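Local coordinates for protein CT_858 (Chlamydia trachomatis, PDB 3DOR) that is the secreted chlamydial protease CPAF and probably cleaves proteins as a serine-type endopeptidase, at residues 66-70 with 134-138; 261-265 with 546-552; 410-415 with 440-446; 331-336 with 453-458. All coordinates share one frame; numbering follows the deposited sequence.

Overall arrangement
Contact 4 is the most buried of the four: two parallel strands of the mixed sheet, joined mainly by backbone hydrogen bonds. Contact 2 touches it through Ile265 and Ile335, their CD1 atoms 3.9 Å apart, and packs a loop on the start of helix 549-564 without a direct hydrogen bond. Contact 3 lies in the chain between the two segments of contact 4; there a helix meets a loop and short strand through an aromatic cluster edged by a tyrosine-histidine bond. Contact 1 is a surface contact, a water-bridged meeting of a helix end with a loop of the PDZ domain; its centre is about 38 Å from that of contact 4.

Contact 1: 66-70 with 134-138; sequences IGGLN and SNHKG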
# COMPACT_ATOMS: atom_id res chain seq x y z
N ILE B 66 -19.83 -10.62 1.49
CA ILE B 66 -18.82 -10.77 0.44
C ILE B 66 -18.71 -12.25 0.07
O ILE B 66 -18.48 -12.59 -1.09
CB ILE B 66 -17.44 -10.24 0.89
CG1 ILE B 66 -17.55 -8.75 1.24
CG2 ILE B 66 -16.39 -10.45 -0.22
CD1 ILE B 66 -18.00 -7.88 0.09
N GLY B 67 -18.88 -13.12 1.06
CA GLY B 67 -18.82 -14.55 0.79
C GLY B 67 -19.92 -14.96 -0.17
O GLY B 67 -19.82 -15.98 -0.85
N GLY B 68 -20.98 -14.15 -0.24
CA GLY B 68 -22.09 -14.46 -1.12
C GLY B 68 -21.76 -14.31 -2.59
O GLY B 68 -22.52 -14.75 -3.46
N LEU B 69 -20.62 -13.70 -2.89
CA LEU B 69 -20.21 -13.52 -4.28
C LEU B 69 -19.66 -14.82 -4.85
O LEU B 69 -19.46 -14.93 -6.06
CB LEU B 69 -19.14 -12.43 -4.38
CG LEU B 69 -19.56 -10.99 -4.08
CD1 LEU B 69 -18.32 -10.09 -3.99
CD2 LEU B 69 -20.51 -10.49 -5.17
N ASN B 70 -19.43 -15.80 -3.99
CA ASN B 70 -18.89 -17.09 -4.42
C ASN B 70 -17.66 -16.82 -5.32
O ASN B 70 -17.58 -17.30 -6.44
CB ASN B 70 -19.97 -17.88 -5.18
CG ASN B 70 -19.67 -19.37 -5.27
OD1 ASN B 70 -20.58 -20.19 -5.42
ND2 ASN B 70 -18.40 -19.73 -5.20
N SER B 134 -23.11 -18.24 1.12
CA SER B 134 -24.53 -18.00 0.85
C SER B 134 -25.03 -18.58 -0.47
O SER B 134 -26.15 -19.07 -0.54
CB SER B 134 -24.81 -16.49 0.84
OG SER B 134 -24.39 -15.90 2.05
N ASN B 135 -24.21 -18.50 -1.51
CA ASN B 135 -24.60 -19.01 -2.81
C ASN B 135 -23.79 -20.23 -3.22
O ASN B 135 -23.40 -20.37 -4.38
CB ASN B 135 -24.48 -17.89 -3.84
CG ASN B 135 -25.46 -16.75 -3.57
OD1 ASN B 135 -25.06 -15.61 -3.32
ND2 ASN B 135 -26.75 -17.07 -3.60
N HIS B 136 -23.57 -21.11 -2.25
CA HIS B 136 -22.83 -22.35 -2.46
C HIS B 136 -23.44 -23.12 -3.62
O HIS B 136 -24.66 -23.25 -3.71
CB HIS B 136 -22.89 -23.18 -1.18
CG HIS B 136 -22.15 -24.48 -1.27
ND1 HIS B 136 -22.79 -25.69 -1.36
CD2 HIS B 136 -20.83 -24.74 -1.28
CE1 HIS B 136 -21.89 -26.66 -1.43
NE2 HIS B 136 -20.69 -26.11 -1.38
N LYS B 137 -22.59 -23.62 -4.51
CA LYS B 137 -23.08 -24.36 -5.67
C LYS B 137 -22.68 -25.83 -5.70
O LYS B 137 -22.79 -26.49 -6.73
CB LYS B 137 -22.62 -23.66 -6.94
CG LYS B 137 -23.05 -22.20 -6.99
CD LYS B 137 -23.66 -21.85 -8.33
CE LYS B 137 -24.93 -22.62 -8.58
NZ LYS B 137 -25.44 -22.40 -9.96
N GLY B 138 -22.21 -26.35 -4.58
CA GLY B 138 -21.84 -27.75 -4.51
C GLY B 138 -20.65 -28.20 -5.35
O GLY B 138 -20.52 -29.39 -5.60
O HOH W 1 -21.37 -18.43 -1.75
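Ser134 lays its CB against the CA of Gly68, at 3.9 Å, where the two backbones come closest, their CA atoms 4.7 Å apart. The next residue continues the approach: CB of Asn135 stands 3.7 Å from Gly68 O, and its amide lies beside the same carbonyl. In return, Asn70 turns CG away from its backbone N (chi1 -161°), which carries the side chain toward the loop, CG within 4.0 Å of Asn135 O, and across the bent chain of Lys137 at about a right angle. A water closes the middle of the interface, donating to Gly67 O at 3.0 Å and accepting from Asn135 N at 2.9 Å. Gly67 O also receives the N-H of Asn70, at 3.2 Å, in the type I turn from Gly67 to Asn70, at the end of helix 55-67; Asn70 then leaves helical geometry with a positive phi of 49°. The opposing loop lies between helices 124-130 and 140-150 of the PDZ domain, so the contact ties that domain to the end of an N-terminal helix. Lys137 carries its ammonium away to helix 25-32, where it bonds Tyr31 O and makes a cation-pi contact with the Tyr31 ring. With Gly68 against the loop and a water spanning the backbones, the chemistry is mostly polar main chain and amide groups, which implies a hydrated surface junction rather than an apolar core.

Contact 2: 261-265 with 546-552; sequences FLPVI and KGYSEYL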
# COMPACT_ATOMS: atom_id res chain seq x y z
N PHE B 261 2.21 -33.41 -1.83
CA PHE B 261 1.96 -34.66 -1.12
C PHE B 261 2.13 -35.93 -1.91
O PHE B 261 1.87 -37.02 -1.41
CB PHE B 261 0.54 -34.60 -0.54
CG PHE B 261 -0.52 -34.34 -1.58
CD1 PHE B 261 -1.00 -35.37 -2.38
CD2 PHE B 261 -1.02 -33.06 -1.77
CE1 PHE B 261 -1.96 -35.13 -3.36
CE2 PHE B 261 -1.98 -32.80 -2.75
CZ PHE B 261 -2.46 -33.84 -3.54
N LEU B 262 2.58 -35.82 -3.16
CA LEU B 262 2.77 -36.99 -3.99
C LEU B 262 4.14 -37.66 -3.80
O LEU B 262 5.18 -36.99 -3.78
CB LEU B 262 2.60 -36.62 -5.46
CG LEU B 262 1.25 -35.98 -5.81
CD1 LEU B 262 1.26 -35.51 -7.24
CD2 LEU B 262 0.13 -37.00 -5.58
N PRO B 263 4.15 -38.99 -3.62
CA PRO B 263 5.42 -39.71 -3.45
C PRO B 263 6.14 -39.81 -4.80
O PRO B 263 5.53 -39.58 -5.84
CB PRO B 263 4.97 -41.07 -2.89
CG PRO B 263 3.56 -41.21 -3.37
CD PRO B 263 3.00 -39.83 -3.25
N VAL B 264 7.43 -40.14 -4.79
CA VAL B 264 8.18 -40.23 -6.04
C VAL B 264 7.53 -41.25 -6.96
O VAL B 264 7.01 -42.27 -6.51
CB VAL B 264 9.67 -40.61 -5.80
CG1 VAL B 264 10.31 -39.59 -4.89
CG2 VAL B 264 9.78 -41.99 -5.18
N ILE B 265 7.56 -40.96 -8.26
CA ILE B 265 6.94 -41.83 -9.25
C ILE B 265 7.75 -43.08 -9.60
O ILE B 265 7.24 -44.02 -10.21
CB ILE B 265 6.65 -41.03 -10.55
CG1 ILE B 265 7.97 -40.53 -11.17
CG2 ILE B 265 5.73 -39.85 -10.22
CD1 ILE B 265 7.81 -39.72 -12.43
N LYS B 546 -1.89 -42.62 2.26
CA LYS B 546 -1.07 -41.64 1.58
C LYS B 546 -0.11 -42.16 0.52
O LYS B 546 0.93 -41.54 0.28
CB LYS B 546 -0.27 -40.85 2.62
CG LYS B 546 -1.16 -40.03 3.52
CD LYS B 546 -0.57 -39.86 4.91
CE LYS B 546 0.56 -38.87 4.93
NZ LYS B 546 0.89 -38.53 6.34
N GLY B 547 -0.46 -43.27 -0.12
CA GLY B 547 0.41 -43.82 -1.15
C GLY B 547 0.09 -43.35 -2.56
O GLY B 547 0.98 -43.28 -3.40
N TYR B 548 -1.18 -43.02 -2.81
CA TYR B 548 -1.62 -42.56 -4.13
C TYR B 548 -1.08 -43.46 -5.24
O TYR B 548 -0.77 -42.98 -6.34
CB TYR B 548 -1.15 -41.12 -4.39
CG TYR B 548 -1.58 -40.14 -3.32
CD1 TYR B 548 -0.80 -39.96 -2.18
CD2 TYR B 548 -2.79 -39.46 -3.41
CE1 TYR B 548 -1.22 -39.13 -1.15
CE2 TYR B 548 -3.23 -38.62 -2.38
CZ TYR B 548 -2.44 -38.47 -1.25
OH TYR B 548 -2.88 -37.69 -0.21
N SER B 549 -0.98 -44.75 -4.97
CA SER B 549 -0.44 -45.66 -5.97
C SER B 549 -1.37 -45.82 -7.15
O SER B 549 -0.91 -45.99 -8.28
CB SER B 549 -0.10 -47.03 -5.34
OG SER B 549 -1.26 -47.70 -4.86
N GLU B 550 -2.68 -45.77 -6.93
CA GLU B 550 -3.62 -45.89 -8.04
C GLU B 550 -3.52 -44.65 -8.92
O GLU B 550 -3.42 -44.75 -10.15
CB GLU B 550 -5.05 -46.08 -7.53
CG GLU B 550 -5.23 -47.30 -6.65
CD GLU B 550 -6.69 -47.68 -6.45
OE1 GLU B 550 -7.57 -46.81 -6.62
OE2 GLU B 550 -6.94 -48.86 -6.11
N TYR B 551 -3.54 -43.48 -8.29
CA TYR B 551 -3.43 -42.22 -9.02
C TYR B 551 -2.11 -42.22 -9.81
O TYR B 551 -2.09 -42.03 -11.02
CB TYR B 551 -3.43 -41.07 -8.02
CG TYR B 551 -3.20 -39.70 -8.62
CD1 TYR B 551 -4.24 -38.98 -9.21
CD2 TYR B 551 -1.93 -39.10 -8.57
CE1 TYR B 551 -4.04 -37.70 -9.72
CE2 TYR B 551 -1.71 -37.81 -9.08
CZ TYR B 551 -2.77 -37.12 -9.65
OH TYR B 551 -2.59 -35.83 -10.11
N LEU B 552 -1.00 -42.46 -9.11
CA LEU B 552 0.31 -42.46 -9.76
C LEU B 552 0.47 -43.49 -10.87
O LEU B 552 1.06 -43.19 -11.91
CB LEU B 552 1.42 -42.62 -8.71
CG LEU B 552 1.66 -41.36 -7.89
CD1 LEU B 552 2.78 -41.59 -6.87
CD2 LEU B 552 2.02 -40.21 -8.82
O HOH W 2 2.54 -39.22 0.42
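Phe261 holds CG between its backbone N and carbonyl carbon (chi1 56°), while Tyr548 keeps CG beside its own N (chi1 -55°), and the two rings meet obliquely with planes 40° apart. This is loop-on-helix packing: residues 261-265, leading into strand 268-271, lie against the start of helix 549-564, with Tyr548 at the N-cap position. CD1 of Phe261 sits over one face of the tyrosine ring, 3.6 Å from Tyr548 CZ. CD2 of Leu262 lies over the same face, toward the rim, and also reaches Tyr551 CE2 at 4.0 Å, so that one methyl touches both tyrosines. Farther along, Leu552 divides its branches: CD1 touches Pro263 CG at 3.6 Å, and CD2 meets Ile265 CG2 at 4.0 Å. The hydroxyl of Tyr548 bonds Tyr253 OH and Gln91 NE2, the latter on strand 83-92. First-turn geometry is secured by the bond from Leu552 N to Tyr548 O, 2.8 Å long. At the Phe261-Lys546 end of the contact the carbonyls do not meet directly; one water donates to both, 2.9 Å from Phe261 O and 2.8 Å from Lys546 O.

Contact 3: 410-415 with 440-446; sequences QVAEYL and FGFEKIH
Phe442 sends its ring back into the groove formed by Val411, Tyr414 and Leu415, although its CB starts away from the helix: CG lies beside the backbone N (chi1 -66°), which brings the ring round. Its CZ touches Val411 CG1 at 3.7 Å, its CD1 lies equally near Tyr414 CB, and CD2 of Leu415 meets Phe442 CE1 obliquely. The Tyr414 and Phe442 rings are likewise oblique, planes 35° apart. Leu415 also runs alongside Phe440, pointing the same way. The Tyr414 ring extends from here along the loop, with Phe442 CA over one face in a CH-pi contact, 3.9 Å from the ring centroid. Backbone N of Glu443 lies over the same face, and Gln410 OE1 covers the opposite one, so helix and loop sandwich the phenol. Tyr414, Phe442 and His446 thus make an aromatic cluster between helix 409-428 and the short strand 444-445, which pairs antiparallel with strand 361-368 within the S41 peptidase region. Where the two backbones come closest, Gly441 CA directs a C-H at Tyr414 O from 3.5 Å. At the polar edge, Tyr414 and His446 arrive from opposite directions and meet rim to rim, planes 27° apart. Tyr414 OH and His446 NE2 share a 2.7 Å hydrogen bond near the plane of both rings. CG of Lys444 flanks the Tyr414 OH at 3.4 Å, and Tyr405 OH holds the backbone N of His446.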
# COMPACT_ATOMS: atom_id res chain seq x y z
N GLN B 410 8.93 -6.62 -28.87
CA GLN B 410 7.60 -7.20 -28.95
C GLN B 410 6.86 -6.94 -27.65
O GLN B 410 5.67 -6.62 -27.64
CB GLN B 410 7.70 -8.71 -29.20
CG GLN B 410 6.35 -9.45 -29.17
CD GLN B 410 5.30 -8.82 -30.09
OE1 GLN B 410 4.77 -7.74 -29.81
NE2 GLN B 410 5.01 -9.49 -31.20
N VAL B 411 7.58 -7.08 -26.55
CA VAL B 411 7.01 -6.85 -25.23
C VAL B 411 6.66 -5.37 -25.09
O VAL B 411 5.56 -5.04 -24.62
CB VAL B 411 8.00 -7.29 -24.13
CG1 VAL B 411 7.55 -6.79 -22.77
CG2 VAL B 411 8.11 -8.82 -24.12
N ALA B 412 7.57 -4.50 -25.50
CA ALA B 412 7.32 -3.06 -25.42
C ALA B 412 6.09 -2.71 -26.25
O ALA B 412 5.23 -1.96 -25.82
CB ALA B 412 8.54 -2.27 -25.92
N GLU B 413 6.00 -3.29 -27.45
CA GLU B 413 4.87 -3.04 -28.32
C GLU B 413 3.56 -3.55 -27.71
O GLU B 413 2.51 -2.94 -27.90
CB GLU B 413 5.09 -3.68 -29.69
CG GLU B 413 6.19 -2.99 -30.50
CD GLU B 413 5.95 -1.49 -30.64
OE1 GLU B 413 4.81 -1.11 -30.98
OE2 GLU B 413 6.89 -0.70 -30.41
N TYR B 414 3.63 -4.67 -26.99
CA TYR B 414 2.44 -5.21 -26.35
C TYR B 414 1.96 -4.24 -25.28
O TYR B 414 0.77 -3.95 -25.18
CB TYR B 414 2.73 -6.56 -25.68
CG TYR B 414 2.66 -7.77 -26.58
CD1 TYR B 414 3.42 -8.90 -26.30
CD2 TYR B 414 1.82 -7.81 -27.70
CE1 TYR B 414 3.34 -10.04 -27.08
CE2 TYR B 414 1.73 -8.95 -28.50
CZ TYR B 414 2.50 -10.06 -28.18
OH TYR B 414 2.43 -11.22 -28.93
N LEU B 415 2.90 -3.74 -24.48
CA LEU B 415 2.58 -2.81 -23.41
C LEU B 415 1.96 -1.51 -23.94
O LEU B 415 1.03 -0.97 -23.34
CB LEU B 415 3.84 -2.51 -22.58
CG LEU B 415 4.36 -3.71 -21.77
CD1 LEU B 415 5.74 -3.40 -21.21
CD2 LEU B 415 3.39 -4.03 -20.65
N PHE B 440 -1.23 -6.79 -19.60
CA PHE B 440 0.04 -6.24 -20.07
C PHE B 440 0.10 -6.20 -21.59
O PHE B 440 1.15 -5.93 -22.17
CB PHE B 440 1.23 -7.06 -19.54
CG PHE B 440 1.33 -7.09 -18.04
CD1 PHE B 440 0.89 -8.19 -17.32
CD2 PHE B 440 1.86 -6.01 -17.34
CE1 PHE B 440 0.96 -8.22 -15.93
CE2 PHE B 440 1.94 -6.02 -15.95
CZ PHE B 440 1.49 -7.13 -15.25
N GLY B 441 -1.03 -6.46 -22.23
CA GLY B 441 -1.08 -6.46 -23.68
C GLY B 441 -0.51 -7.70 -24.35
O GLY B 441 -0.55 -7.79 -25.57
N PHE B 442 0.03 -8.64 -23.57
CA PHE B 442 0.60 -9.87 -24.14
C PHE B 442 -0.45 -10.77 -24.79
O PHE B 442 -1.23 -11.45 -24.10
CB PHE B 442 1.33 -10.68 -23.05
CG PHE B 442 2.55 -10.00 -22.48
CD1 PHE B 442 2.74 -8.63 -22.62
CD2 PHE B 442 3.48 -10.73 -21.74
CE1 PHE B 442 3.83 -7.99 -22.04
CE2 PHE B 442 4.58 -10.10 -21.15
CZ PHE B 442 4.76 -8.73 -21.30
N GLU B 443 -0.48 -10.77 -26.11
CA GLU B 443 -1.43 -11.58 -26.85
C GLU B 443 -1.04 -13.04 -26.74
O GLU B 443 -1.89 -13.94 -26.75
CB GLU B 443 -1.42 -11.17 -28.31
CG GLU B 443 -1.84 -9.74 -28.51
CD GLU B 443 -2.99 -9.61 -29.48
OE1 GLU B 443 -2.77 -9.91 -30.67
OE2 GLU B 443 -4.10 -9.23 -29.04
N LYS B 444 0.26 -13.28 -26.64
CA LYS B 444 0.72 -14.65 -26.55
C LYS B 444 2.06 -14.73 -25.86
O LYS B 444 2.78 -13.74 -25.74
CB LYS B 444 0.83 -15.27 -27.95
CG LYS B 444 1.72 -14.50 -28.90
CD LYS B 444 1.68 -15.08 -30.32
CE LYS B 444 0.31 -14.94 -30.94
NZ LYS B 444 0.30 -15.31 -32.39
N ILE B 445 2.34 -15.92 -25.35
CA ILE B 445 3.60 -16.18 -24.71
C ILE B 445 4.57 -16.56 -25.81
O ILE B 445 4.26 -17.38 -26.67
CB ILE B 445 3.48 -17.34 -23.70
CG1 ILE B 445 3.07 -16.76 -22.34
CG2 ILE B 445 4.80 -18.09 -23.61
CD1 ILE B 445 2.13 -17.62 -21.59
N HIS B 446 5.73 -15.92 -25.79
CA HIS B 446 6.76 -16.20 -26.78
C HIS B 446 7.79 -17.05 -26.08
O HIS B 446 8.11 -16.81 -24.92
CB HIS B 446 7.34 -14.89 -27.28
CG HIS B 446 6.32 -14.04 -27.98
ND1 HIS B 446 5.98 -14.23 -29.30
CD2 HIS B 446 5.50 -13.07 -27.51
CE1 HIS B 446 4.98 -13.42 -29.62
NE2 HIS B 446 4.67 -12.71 -28.55

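Contact 4: 331-336 with 453-458; sequences TEALII and YSKPIC
Leu334 is gripped through both its backbone N and its backbone O: N donates to Pro456 O at 2.9 Å, and O accepts the N-H of Cys458, also at 2.9 Å and nearly straight at 166°. Ile336 N continues the ladder to Cys458 O at 2.8 Å. C-H contacts from Ile457 CA to Leu334 O and from Ile335 CA to Cys458 O lie between. Side chains divide between two faces: Leu334 and Ile457 share one, Ile335 and Cys458 the other. Leu334 lies over one face of the Tyr453 ring, CD1 4.1 Å above the plane toward the rim; Lys455 N lies over the opposite face. On the Leu334 side, Ile336 CD1 touches Ile457 CG2 at 3.9 Å. Strands 333-337 and 457-461 are thereby parallel neighbours in the mixed sheet of the S41 peptidase region, consistent with its ClpP/crotonase-type fold. Before the strands, Lys455 stretches fully beyond CG, and its NZ donates to Thr331 O at 2.8 Å, along the carbonyl direction (176°). That ammonium also bonds Ser328 O, so one lysine holds two carbonyls at the C-terminal end of helix 316-330, whose dipole would probably favour its charge. Ile324 and Phe327 of the same helix touch Tyr453. On the face of Ile335 and Cys458, Val559 of helix 549-564 packs on Ala333 and Ile335, while backbone bonds join Ile335 with both Gly294 and Leu296 of strand 290-297.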
# COMPACT_ATOMS: atom_id res chain seq x y z
N THR B 331 15.69 -36.32 -20.39
CA THR B 331 14.35 -36.79 -20.15
C THR B 331 13.56 -36.97 -21.46
O THR B 331 13.93 -36.41 -22.50
CB THR B 331 13.71 -35.74 -19.20
OG1 THR B 331 13.26 -36.37 -18.00
CG2 THR B 331 12.64 -34.97 -19.88
N GLU B 332 12.50 -37.77 -21.42
CA GLU B 332 11.66 -38.01 -22.60
C GLU B 332 10.29 -37.32 -22.47
O GLU B 332 9.59 -37.10 -23.45
CB GLU B 332 11.42 -39.51 -22.82
CG GLU B 332 12.65 -40.32 -23.23
CD GLU B 332 12.39 -41.82 -23.19
OE1 GLU B 332 11.55 -42.31 -23.98
OE2 GLU B 332 13.02 -42.52 -22.37
N ALA B 333 9.90 -37.02 -21.24
CA ALA B 333 8.63 -36.35 -20.97
C ALA B 333 8.76 -35.70 -19.61
O ALA B 333 9.70 -36.00 -18.88
CB ALA B 333 7.47 -37.36 -20.98
N LEU B 334 7.82 -34.83 -19.27
CA LEU B 334 7.88 -34.11 -18.01
C LEU B 334 6.52 -34.06 -17.31
O LEU B 334 5.51 -33.70 -17.92
CB LEU B 334 8.34 -32.68 -18.27
CG LEU B 334 8.99 -31.75 -17.23
CD1 LEU B 334 8.40 -30.37 -17.42
CD2 LEU B 334 8.79 -32.22 -15.81
N ILE B 335 6.50 -34.41 -16.03
CA ILE B 335 5.29 -34.33 -15.24
C ILE B 335 5.42 -33.09 -14.36
O ILE B 335 6.41 -32.92 -13.65
CB ILE B 335 5.10 -35.56 -14.33
CG1 ILE B 335 4.88 -36.82 -15.19
CG2 ILE B 335 3.90 -35.33 -13.41
CD1 ILE B 335 4.86 -38.09 -14.38
N ILE B 336 4.42 -32.21 -14.43
CA ILE B 336 4.42 -31.00 -13.61
C ILE B 336 3.28 -31.09 -12.60
O ILE B 336 2.10 -31.12 -12.99
CB ILE B 336 4.24 -29.74 -14.49
CG1 ILE B 336 5.46 -29.54 -15.39
CG2 ILE B 336 4.02 -28.50 -13.61
CD1 ILE B 336 5.35 -28.34 -16.31
N TYR B 453 11.48 -26.23 -23.11
CA TYR B 453 11.22 -27.67 -23.06
C TYR B 453 10.23 -27.95 -24.20
O TYR B 453 9.17 -27.32 -24.27
CB TYR B 453 10.61 -28.06 -21.72
CG TYR B 453 10.58 -29.56 -21.51
CD1 TYR B 453 11.76 -30.27 -21.29
CD2 TYR B 453 9.37 -30.26 -21.52
CE1 TYR B 453 11.74 -31.65 -21.10
CE2 TYR B 453 9.35 -31.64 -21.32
CZ TYR B 453 10.53 -32.32 -21.11
OH TYR B 453 10.52 -33.68 -20.91
N SER B 454 10.57 -28.87 -25.09
CA SER B 454 9.71 -29.17 -26.23
C SER B 454 9.20 -30.60 -26.28
O SER B 454 8.63 -31.01 -27.28
CB SER B 454 10.43 -28.85 -27.54
OG SER B 454 11.64 -29.60 -27.66
N LYS B 455 9.40 -31.36 -25.21
CA LYS B 455 8.93 -32.73 -25.19
C LYS B 455 7.55 -32.80 -24.54
O LYS B 455 7.06 -31.80 -24.04
CB LYS B 455 9.94 -33.61 -24.46
CG LYS B 455 11.27 -33.58 -25.17
CD LYS B 455 12.35 -34.36 -24.49
CE LYS B 455 13.70 -34.04 -25.14
NZ LYS B 455 14.75 -35.00 -24.76
N PRO B 456 6.91 -33.97 -24.55
CA PRO B 456 5.58 -34.03 -23.92
C PRO B 456 5.53 -33.66 -22.45
O PRO B 456 6.46 -33.89 -21.69
CB PRO B 456 5.10 -35.46 -24.22
CG PRO B 456 6.35 -36.20 -24.63
CD PRO B 456 7.18 -35.18 -25.33
N ILE B 457 4.41 -33.04 -22.07
CA ILE B 457 4.20 -32.58 -20.71
C ILE B 457 2.85 -33.01 -20.18
O ILE B 457 1.83 -32.94 -20.89
CB ILE B 457 4.25 -31.03 -20.63
CG1 ILE B 457 5.60 -30.51 -21.11
CG2 ILE B 457 3.98 -30.57 -19.20
CD1 ILE B 457 5.69 -28.98 -21.18
N CYS B 458 2.84 -33.46 -18.93
CA CYS B 458 1.61 -33.85 -18.27
C CYS B 458 1.51 -32.98 -17.02
O CYS B 458 2.38 -33.04 -16.15
CB CYS B 458 1.64 -35.32 -17.87
SG CYS B 458 0.19 -35.82 -16.93